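Local coordinates for 2-hydroxyisobutyryl-CoA mutase large subunit (Aquincola tertiaricarbonis, PDB 4R3U), which interconverts 2-hydroxyisobutyryl-CoA and (S)-3-hydroxybutyryl-CoA as the substrate-binding subunit, together with a small cobalamin-binding subunit, at residues A[344-349]-A[377-382]; A[383-388]-A[490-495]. All blocks are in the same frame, centred on the assembly; numbering follows the deposited sequence.

Contact 1: residues A[344-349]-A[377-382]. With 5AD (5'-deoxyadenosine), chain G.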
ATOM      1  N   THR A 344       7.805  -9.692   4.010  1.00 16.78           N
ATOM      2  CA  THR A 344       6.948  -9.563   2.848  1.00 16.51           C
ATOM      3  C   THR A 344       7.507 -10.469   1.747  1.00 22.21           C
ATOM      4  O   THR A 344       8.720 -10.769   1.760  1.00 22.43           O
ATOM      5  CB  THR A 344       6.741  -8.071   2.494  1.00 20.20           C
ATOM      6  OG1 THR A 344       7.986  -7.475   2.126  1.00 23.29           O
ATOM      7  CG2 THR A 344       6.107  -7.271   3.645  1.00 14.64           C
ATOM      8  N   ALA A 345       6.624 -10.976   0.835  1.00 19.22           N
ATOM      9  CA  ALA A 345       7.051 -11.882  -0.229  1.00 18.23           C
ATOM     10  C   ALA A 345       7.936 -11.256  -1.297  1.00 21.89           C
ATOM     11  O   ALA A 345       7.466 -10.555  -2.210  1.00 22.20           O
ATOM     12  CB  ALA A 345       5.850 -12.553  -0.864  1.00 19.20           C
ATOM     13  N   ALA A 346       9.223 -11.578  -1.221  1.00 19.03           N
ATOM     14  CA  ALA A 346      10.259 -11.159  -2.153  1.00 17.45           C
ATOM     15  C   ALA A 346       9.971 -11.768  -3.576  1.00 25.16           C
ATOM     16  O   ALA A 346      10.196 -11.099  -4.595  1.00 26.06           O
ATOM     17  CB  ALA A 346      11.567 -11.647  -1.624  1.00 17.04           C
ATOM     18  N   ALA A 347       9.405 -13.013  -3.629  1.00 22.34           N
ATOM     19  CA  ALA A 347       9.079 -13.672  -4.885  1.00 22.20           C
ATOM     20  C   ALA A 347       7.988 -12.933  -5.741  1.00 24.81           C
ATOM     21  O   ALA A 347       7.878 -13.208  -6.957  1.00 25.19           O
ATOM     22  CB  ALA A 347       8.696 -15.130  -4.642  1.00 22.27           C
ATOM     23  N   THR A 348       7.212 -11.999  -5.121  1.00 19.92           N
ATOM     24  CA  THR A 348       6.179 -11.222  -5.825  1.00 19.23           C
ATOM     25  C   THR A 348       6.742  -9.960  -6.516  1.00 23.72           C
ATOM     26  O   THR A 348       6.062  -9.340  -7.345  1.00 25.54           O
ATOM     27  CB  THR A 348       5.073 -10.794  -4.897  1.00 17.82           C
ATOM     28  OG1 THR A 348       5.614  -9.911  -3.935  1.00 21.88           O
ATOM     29  CG2 THR A 348       4.354 -11.944  -4.244  1.00 21.56           C
ATOM     30  N   LEU A 349       7.949  -9.552  -6.120  1.00 20.28           N
ATOM     31  CA  LEU A 349       8.608  -8.340  -6.581  1.00 18.70           C
ATOM     32  C   LEU A 349       9.321  -8.539  -7.905  1.00 21.53           C
ATOM     33  O   LEU A 349       9.796  -9.638  -8.200  1.00 22.17           O
ATOM     34  CB  LEU A 349       9.531  -7.773  -5.481  1.00 17.55           C
ATOM     35  CG  LEU A 349       8.923  -7.602  -4.056  1.00 18.86           C
ATOM     36  CD1 LEU A 349       9.876  -6.886  -3.148  1.00 18.72           C
ATOM     37  CD2 LEU A 349       7.652  -6.792  -4.073  1.00 18.16           C
ATOM     38  N   HIS A 377       9.953  -7.391   8.555  1.00 17.03           N
ATOM     39  CA  HIS A 377      10.901  -6.909   7.584  1.00 15.83           C
ATOM     40  C   HIS A 377      10.065  -6.626   6.310  1.00 21.83           C
ATOM     41  O   HIS A 377       9.378  -7.518   5.782  1.00 19.76           O
ATOM     42  CB  HIS A 377      11.983  -7.960   7.250  1.00 15.89           C
ATOM     43  CG  HIS A 377      12.870  -7.560   6.091  1.00 17.67           C
ATOM     44  ND1 HIS A 377      14.104  -6.946   6.293  1.00 18.66           N
ATOM     45  CD2 HIS A 377      12.661  -7.683   4.758  1.00 17.56           C
ATOM     46  CE1 HIS A 377      14.581  -6.693   5.087  1.00 17.47           C
ATOM     47  NE2 HIS A 377      13.765  -7.141   4.132  1.00 17.31           N
ATOM     48  N   THR A 378      10.175  -5.396   5.790  1.00 20.99           N
ATOM     49  CA  THR A 378       9.597  -5.026   4.510  1.00 20.20           C
ATOM     50  C   THR A 378      10.735  -5.044   3.486  1.00 22.89           C
ATOM     51  O   THR A 378      11.825  -4.518   3.766  1.00 23.49           O
ATOM     52  CB  THR A 378       8.861  -3.680   4.576  1.00 25.28           C
ATOM     53  OG1 THR A 378       9.553  -2.796   5.445  1.00 22.84           O
ATOM     54  CG2 THR A 378       7.422  -3.825   5.026  1.00 24.53           C
ATOM     55  N   ASN A 379      10.494  -5.643   2.300  1.00 18.45           N
ATOM     56  CA  ASN A 379      11.540  -5.714   1.288  1.00 18.23           C
ATOM     57  C   ASN A 379      11.773  -4.372   0.617  1.00 21.15           C
ATOM     58  O   ASN A 379      10.906  -3.498   0.712  1.00 21.96           O
ATOM     59  CB  ASN A 379      11.237  -6.798   0.248  1.00 15.49           C
ATOM     60  CG  ASN A 379      11.070  -8.158   0.831  1.00 27.99           C
ATOM     61  OD1 ASN A 379      11.747  -8.538   1.788  1.00 17.51           O
ATOM     62  ND2 ASN A 379      10.119  -8.906   0.287  1.00 26.49           N
ATOM     63  N   GLY A 380      12.950  -4.221  -0.007  1.00 17.46           N
ATOM     64  CA  GLY A 380      13.337  -3.042  -0.764  1.00 17.42           C
ATOM     65  C   GLY A 380      12.783  -3.160  -2.178  1.00 22.38           C
ATOM     66  O   GLY A 380      12.552  -4.280  -2.667  1.00 20.76           O
ATOM     67  N   TYR A 381      12.571  -1.984  -2.859  1.00 20.35           N
ATOM     68  CA  TYR A 381      12.072  -1.939  -4.225  1.00 20.40           C
ATOM     69  C   TYR A 381      13.076  -2.554  -5.202  1.00 25.81           C
ATOM     70  O   TYR A 381      12.690  -2.958  -6.304  1.00 28.23           O
ATOM     71  CB  TYR A 381      11.647  -0.515  -4.642  1.00 20.60           C
ATOM     72  CG  TYR A 381      12.680   0.550  -4.335  1.00 20.74           C
ATOM     73  CD1 TYR A 381      13.901   0.594  -5.020  1.00 22.49           C
ATOM     74  CD2 TYR A 381      12.422   1.550  -3.405  1.00 19.80           C
ATOM     75  CE1 TYR A 381      14.846   1.593  -4.756  1.00 21.88           C
ATOM     76  CE2 TYR A 381      13.361   2.553  -3.133  1.00 19.13           C
ATOM     77  CZ  TYR A 381      14.567   2.574  -3.812  1.00 23.77           C
ATOM     78  OH  TYR A 381      15.475   3.582  -3.545  1.00 28.56           O
ATOM     79  N   ASP A 382      14.345  -2.685  -4.770  1.00 23.36           N
ATOM     80  CA  ASP A 382      15.464  -3.249  -5.524  1.00 23.20           C
ATOM     81  C   ASP A 382      15.673  -4.774  -5.304  1.00 25.71           C
ATOM     82  O   ASP A 382      16.718  -5.321  -5.681  1.00 26.36           O
ATOM     83  CB  ASP A 382      16.755  -2.439  -5.258  1.00 24.61           C
ATOM     84  CG  ASP A 382      17.262  -2.246  -3.817  1.00 27.40           C
ATOM     85  OD1 ASP A 382      16.626  -2.778  -2.873  1.00 27.74           O
ATOM     86  OD2 ASP A 382      18.302  -1.572  -3.642  1.00 26.28           O
TER
HETATM   87  N1  5AD G 803      20.748  -7.228   3.169  0.50 17.93           N
HETATM   88  C2  5AD G 803      19.368  -7.028   3.159  0.50 20.21           C
HETATM   89  N3  5AD G 803      18.528  -8.065   2.681  0.50 23.69           N
HETATM   90  C4  5AD G 803      19.074  -9.249   2.331  0.50 26.69           C
HETATM   91  N9  5AD G 803      18.547 -10.379   1.855  0.50 27.68           N
HETATM   92  C8  5AD G 803      19.533 -11.276   1.762  0.50 27.15           C
HETATM   93  N7  5AD G 803      20.680 -10.703   2.086  0.50 26.55           N
HETATM   94  C5  5AD G 803      20.403  -9.449   2.461  0.50 26.02           C
HETATM   95  C6  5AD G 803      21.204  -8.457   2.881  0.50 21.43           C
HETATM   96  N6  5AD G 803      22.495  -8.742   2.906  0.50 21.65           N
HETATM   97  C1' 5AD G 803      17.143 -10.816   1.763  0.50 27.53           C
HETATM   98  C2' 5AD G 803      16.301 -10.129   0.746  0.50 28.76           C
HETATM   99  C3' 5AD G 803      15.347 -11.239   0.339  0.50 31.13           C
HETATM  100  C4' 5AD G 803      15.757 -12.475   1.142  0.50 30.21           C
HETATM  101  C5' 5AD G 803      15.742 -13.704   0.241  0.50 30.69           C
HETATM  102  O4' 5AD G 803      17.107 -12.211   1.424  0.50 28.07           O
HETATM  103  O2' 5AD G 803      15.549  -9.095   1.394  0.50 27.47           O
HETATM  104  O3' 5AD G 803      13.997 -10.837   0.640  0.50 32.43           O
HETATM  105  O   HOH W   1       7.500  -7.450  -0.489  1.00 15.65           O
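Thr344 and His377 end neighbouring parallel strands of the TIM barrel, 340-344 and 375-377, and the loops that follow them meet through Thr344 and Asn379 in the 5'-deoxyadenosine pocket. The strand pairing closes with Thr344 N donating to His377 O over 3.2 Å. One step further, each bond pairs a side chain with a backbone atom. The Thr344 hydroxyl sits between its own backbone N and carbonyl carbon (chi1 64°), where OG1 accepts from Asn379 N at 3.1 Å in a fairly straight bond. In the other direction, Asn379 ND2 donates a hydrogen bond to Thr344 O at 2.8 Å, approaching from above the carbonyl plane; the two side chains slide past each other in opposite directions. A water lies 2.7 Å from Thr344 OG1 and also receives a weak bond from Asn379 ND2. On the apolar side, Leu349 CD1 packs 3.7 Å from Asn379 CB. The other end of the carboxamide, Asn379 OD1, accepts from Gln343 NE2, lies in plane at the edge of the His377 ring and comes within 3.4 Å of O3' of 5'-deoxyadenosine. Ala346 CB approaches the same O3' at 3.4 Å and also touches cobalamin. The His377 ring is held by a bond between ND1 and Ile101 N, and its NE2 lies 3.8 Å from the ribose O2'. With its amide nitrogen gripped by Thr344 and its oxygen by Gln343, the Asn379 carboxamide is probably fixed against flipping, and would so keep an oxygen rather than an NH2 beside the ribose hydroxyl.

Contact 2: residues A[383-388]-A[490-495]. With 5AD (5'-deoxyadenosine), chain G.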
ATOM      1  N   GLU A 383      14.655  -5.459  -4.757  1.00 21.35           N
ATOM      2  CA  GLU A 383      14.685  -6.889  -4.448  1.00 20.79           C
ATOM      3  C   GLU A 383      15.168  -7.797  -5.584  1.00 26.21           C
ATOM      4  O   GLU A 383      15.979  -8.685  -5.349  1.00 26.27           O
ATOM      5  CB  GLU A 383      13.311  -7.342  -3.910  1.00 20.88           C
ATOM      6  CG  GLU A 383      13.241  -8.791  -3.449  1.00 21.19           C
ATOM      7  CD  GLU A 383      14.056  -9.226  -2.248  1.00 40.81           C
ATOM      8  OE1 GLU A 383      14.432 -10.417  -2.229  1.00 47.39           O
ATOM      9  OE2 GLU A 383      14.271  -8.422  -1.312  1.00 41.21           O
ATOM     10  N   ALA A 384      14.690  -7.574  -6.819  1.00 25.13           N
ATOM     11  CA  ALA A 384      15.054  -8.434  -7.940  1.00 24.38           C
ATOM     12  C   ALA A 384      16.433  -8.146  -8.570  1.00 24.68           C
ATOM     13  O   ALA A 384      16.884  -8.897  -9.436  1.00 23.35           O
ATOM     14  CB  ALA A 384      13.951  -8.425  -8.977  1.00 25.10           C
ATOM     15  N   PHE A 385      17.123  -7.106  -8.088  1.00 22.01           N
ATOM     16  CA  PHE A 385      18.448  -6.730  -8.577  1.00 20.59           C
ATOM     17  C   PHE A 385      19.592  -7.175  -7.665  1.00 24.89           C
ATOM     18  O   PHE A 385      20.499  -7.870  -8.118  1.00 26.13           O
ATOM     19  CB  PHE A 385      18.546  -5.230  -8.760  1.00 20.53           C
ATOM     20  CG  PHE A 385      17.638  -4.628  -9.789  1.00 20.76           C
ATOM     21  CD1 PHE A 385      16.296  -4.401  -9.504  1.00 21.56           C
ATOM     22  CD2 PHE A 385      18.153  -4.151 -10.994  1.00 22.31           C
ATOM     23  CE1 PHE A 385      15.462  -3.806 -10.444  1.00 22.82           C
ATOM     24  CE2 PHE A 385      17.326  -3.550 -11.934  1.00 24.63           C
ATOM     25  CZ  PHE A 385      15.985  -3.374 -11.647  1.00 23.89           C
ATOM     26  N   ALA A 386      19.595  -6.712  -6.400  1.00 23.56           N
ATOM     27  CA  ALA A 386      20.714  -6.937  -5.475  1.00 23.37           C
ATOM     28  C   ALA A 386      20.305  -6.737  -4.032  1.00 25.60           C
ATOM     29  O   ALA A 386      19.196  -6.258  -3.769  1.00 23.36           O
ATOM     30  CB  ALA A 386      21.842  -5.954  -5.802  1.00 23.56           C
ATOM     31  N   ILE A 387      21.248  -7.040  -3.081  1.00 23.87           N
ATOM     32  CA  ILE A 387      21.031  -6.747  -1.657  1.00 22.97           C
ATOM     33  C   ILE A 387      20.765  -5.230  -1.516  1.00 21.64           C
ATOM     34  O   ILE A 387      21.245  -4.455  -2.352  1.00 20.30           O
ATOM     35  CB  ILE A 387      22.084  -7.345  -0.689  1.00 25.04           C
ATOM     36  CG1 ILE A 387      23.521  -6.845  -1.013  1.00 26.24           C
ATOM     37  CG2 ILE A 387      21.954  -8.879  -0.647  1.00 22.28           C
ATOM     38  CD1 ILE A 387      24.434  -6.906   0.106  1.00 25.01           C
ATOM     39  N   PRO A 388      19.892  -4.796  -0.599  1.00 19.04           N
ATOM     40  CA  PRO A 388      19.454  -3.388  -0.624  1.00 20.18           C
ATOM     41  C   PRO A 388      20.406  -2.243  -0.348  1.00 24.24           C
ATOM     42  O   PRO A 388      21.375  -2.367   0.404  1.00 25.56           O
ATOM     43  CB  PRO A 388      18.265  -3.371   0.353  1.00 20.49           C
ATOM     44  CG  PRO A 388      18.558  -4.481   1.259  1.00 21.32           C
ATOM     45  CD  PRO A 388      19.105  -5.554   0.385  1.00 18.43           C
ATOM     46  N   VAL A 490      16.266   2.842 -17.527  1.00 64.08           N
ATOM     47  CA  VAL A 490      16.241   2.294 -16.168  1.00 58.96           C
ATOM     48  C   VAL A 490      17.443   2.805 -15.342  1.00 55.53           C
ATOM     49  O   VAL A 490      18.592   2.447 -15.604  1.00 54.42           O
ATOM     50  CB  VAL A 490      16.035   0.756 -16.089  1.00 61.24           C
ATOM     51  CG1 VAL A 490      16.039   0.249 -14.639  1.00 58.21           C
ATOM     52  CG2 VAL A 490      14.750   0.347 -16.806  1.00 62.26           C
ATOM     53  N   LYS A 491      17.149   3.664 -14.368  1.00 46.91           N
ATOM     54  CA  LYS A 491      18.126   4.230 -13.466  1.00 44.57           C
ATOM     55  C   LYS A 491      17.852   3.630 -12.096  1.00 45.40           C
ATOM     56  O   LYS A 491      16.772   3.798 -11.513  1.00 44.71           O
ATOM     57  CB  LYS A 491      18.029   5.770 -13.426  1.00 48.76           C
ATOM     58  CG  LYS A 491      18.589   6.512 -14.660  1.00 70.23           C
ATOM     59  CD  LYS A 491      17.544   7.012 -15.716  1.00 85.12           C
ATOM     60  CE  LYS A 491      16.782   8.280 -15.381  1.00 93.40           C
ATOM     61  NZ  LYS A 491      15.738   8.567 -16.404  1.00 99.36           N
ATOM     62  N   ILE A 492      18.817   2.873 -11.604  1.00 38.72           N
ATOM     63  CA  ILE A 492      18.737   2.257 -10.297  1.00 34.99           C
ATOM     64  C   ILE A 492      20.116   2.239  -9.668  1.00 36.64           C
ATOM     65  O   ILE A 492      21.090   1.814 -10.301  1.00 37.35           O
ATOM     66  CB  ILE A 492      18.015   0.864 -10.279  1.00 35.91           C
ATOM     67  CG1 ILE A 492      17.873   0.319  -8.806  1.00 33.19           C
ATOM     68  CG2 ILE A 492      18.651  -0.143 -11.253  1.00 34.62           C
ATOM     69  CD1 ILE A 492      16.978  -0.861  -8.597  1.00 31.52           C
ATOM     70  N   GLU A 493      20.192   2.711  -8.432  1.00 30.40           N
ATOM     71  CA  GLU A 493      21.413   2.671  -7.645  1.00 28.51           C
ATOM     72  C   GLU A 493      21.518   1.227  -7.116  1.00 28.74           C
ATOM     73  O   GLU A 493      20.554   0.721  -6.526  1.00 27.18           O
ATOM     74  CB  GLU A 493      21.323   3.692  -6.493  1.00 29.49           C
ATOM     75  CG  GLU A 493      22.299   3.427  -5.355  1.00 38.73           C
ATOM     76  CD  GLU A 493      22.296   4.361  -4.154  1.00 69.30           C
ATOM     77  OE1 GLU A 493      23.251   4.249  -3.354  1.00 52.85           O
ATOM     78  OE2 GLU A 493      21.373   5.203  -4.009  1.00 77.32           O
ATOM     79  N   ILE A 494      22.655   0.559  -7.351  1.00 23.02           N
ATOM     80  CA  ILE A 494      22.828  -0.811  -6.876  1.00 21.42           C
ATOM     81  C   ILE A 494      23.864  -0.866  -5.775  1.00 28.61           C
ATOM     82  O   ILE A 494      24.938  -0.266  -5.916  1.00 31.62           O
ATOM     83  CB  ILE A 494      23.163  -1.775  -8.064  1.00 23.50           C
ATOM     84  CG1 ILE A 494      22.046  -1.808  -9.125  1.00 22.88           C
ATOM     85  CG2 ILE A 494      23.613  -3.188  -7.615  1.00 21.27           C
ATOM     86  CD1 ILE A 494      20.736  -2.384  -8.661  1.00 30.86           C
ATOM     87  N   HIS A 495      23.573  -1.619  -4.701  1.00 23.92           N
ATOM     88  CA  HIS A 495      24.539  -1.819  -3.624  1.00 23.79           C
ATOM     89  C   HIS A 495      25.778  -2.561  -4.174  1.00 29.46           C
ATOM     90  O   HIS A 495      25.628  -3.622  -4.780  1.00 29.80           O
ATOM     91  CB  HIS A 495      23.940  -2.610  -2.457  1.00 23.49           C
ATOM     92  CG  HIS A 495      24.866  -2.693  -1.272  1.00 26.25           C
ATOM     93  ND1 HIS A 495      24.929  -1.629  -0.360  1.00 27.17           N
ATOM     94  CD2 HIS A 495      25.722  -3.665  -0.866  1.00 26.75           C
ATOM     95  CE1 HIS A 495      25.794  -1.998   0.564  1.00 26.66           C
ATOM     96  NE2 HIS A 495      26.286  -3.211   0.322  1.00 26.70           N
TER
HETATM   97  N1  5AD G 803      20.748  -7.228   3.169  0.50 17.93           N
HETATM   98  C2  5AD G 803      19.368  -7.028   3.159  0.50 20.21           C
HETATM   99  N3  5AD G 803      18.528  -8.065   2.681  0.50 23.69           N
HETATM  100  C4  5AD G 803      19.074  -9.249   2.331  0.50 26.69           C
HETATM  101  N9  5AD G 803      18.547 -10.379   1.855  0.50 27.68           N
HETATM  102  C8  5AD G 803      19.533 -11.276   1.762  0.50 27.15           C
HETATM  103  N7  5AD G 803      20.680 -10.703   2.086  0.50 26.55           N
HETATM  104  C5  5AD G 803      20.403  -9.449   2.461  0.50 26.02           C
HETATM  105  C6  5AD G 803      21.204  -8.457   2.881  0.50 21.43           C
HETATM  106  N6  5AD G 803      22.495  -8.742   2.906  0.50 21.65           N
HETATM  107  C1' 5AD G 803      17.143 -10.816   1.763  0.50 27.53           C
HETATM  108  C2' 5AD G 803      16.301 -10.129   0.746  0.50 28.76           C
HETATM  109  C3' 5AD G 803      15.347 -11.239   0.339  0.50 31.13           C
HETATM  110  C4' 5AD G 803      15.757 -12.475   1.142  0.50 30.21           C
HETATM  111  C5' 5AD G 803      15.742 -13.704   0.241  0.50 30.69           C
HETATM  112  O4' 5AD G 803      17.107 -12.211   1.424  0.50 28.07           O
HETATM  113  O2' 5AD G 803      15.549  -9.095   1.394  0.50 27.47           O
HETATM  114  O3' 5AD G 803      13.997 -10.837   0.640  0.50 32.43           O
HETATM  115  O   HOH W   2      20.985  -2.510  -4.463  1.00 19.81           O
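Phe385 and Ile492 reach toward each other tip to tip, and the Ile492 CD1 methyl rests over the centre of the phenyl face. This CH-pi contact places CD1 3.8 Å from the ring centroid and only 13° off the normal, while the other methyl of Ile492, CG2, meets Phe385 CE2 at 3.7 Å. Ile494 crosses Phe385 at about a right angle, and its CD1 lies against Phe385 CB at 3.6 Å. Its second branch, CG2, lies 3.8 Å from the small Ala386 CB. An alanine in place of Phe385 would probably leave both Ile492 methyls without the ring they pack on and open a gap where the ring lay. Further along, Ile387 CD1 meets His495 CD2 at 3.6 Å, and a water joins the backbones by donating to Ile387 O and accepting from His495 N. Ile387 also faces the cofactor, with CG2 3.5 Å from C5 of the adenine, and Glu383 OE2 accepts from the ribose O2' at 3.1 Å. Around this seam, Tyr354 makes an edge-to-face pair with Phe385, as Phe104 does with His495. Segment 383-388 is the later part of the loop between strand 375-377 and helix 390-405, whose Met393 touches Pro388; the segment 490-495, between helices 454-472 and 501-515, crosses it, with end-to-end directions of the touching parts 58° apart.

In the fold
Both contacts involve the single loop that leads from strand 375-377 to helix 390-405: contact 1 takes its first half, contact 2 its second. Contact 1 is wholly buried at the barrel mouth and is mainly polar, made of hydrogen bonds among backbone, hydroxyl and carboxamide groups between adjacent strand ends. Contact 2, about 12 Å away between centres, is only partly buried, and there a distant connecting segment is joined by methyl-aromatic packing and a bridging water. The two touch where Leu349 CD1 packs 3.5 Å from Glu383 CB and Asp382 CB 3.7 Å from Ile492 CD1. Both reach 5'-deoxyadenosine and cobalamin, contact 1 on the ribose side, contact 2 around ribose and adenine.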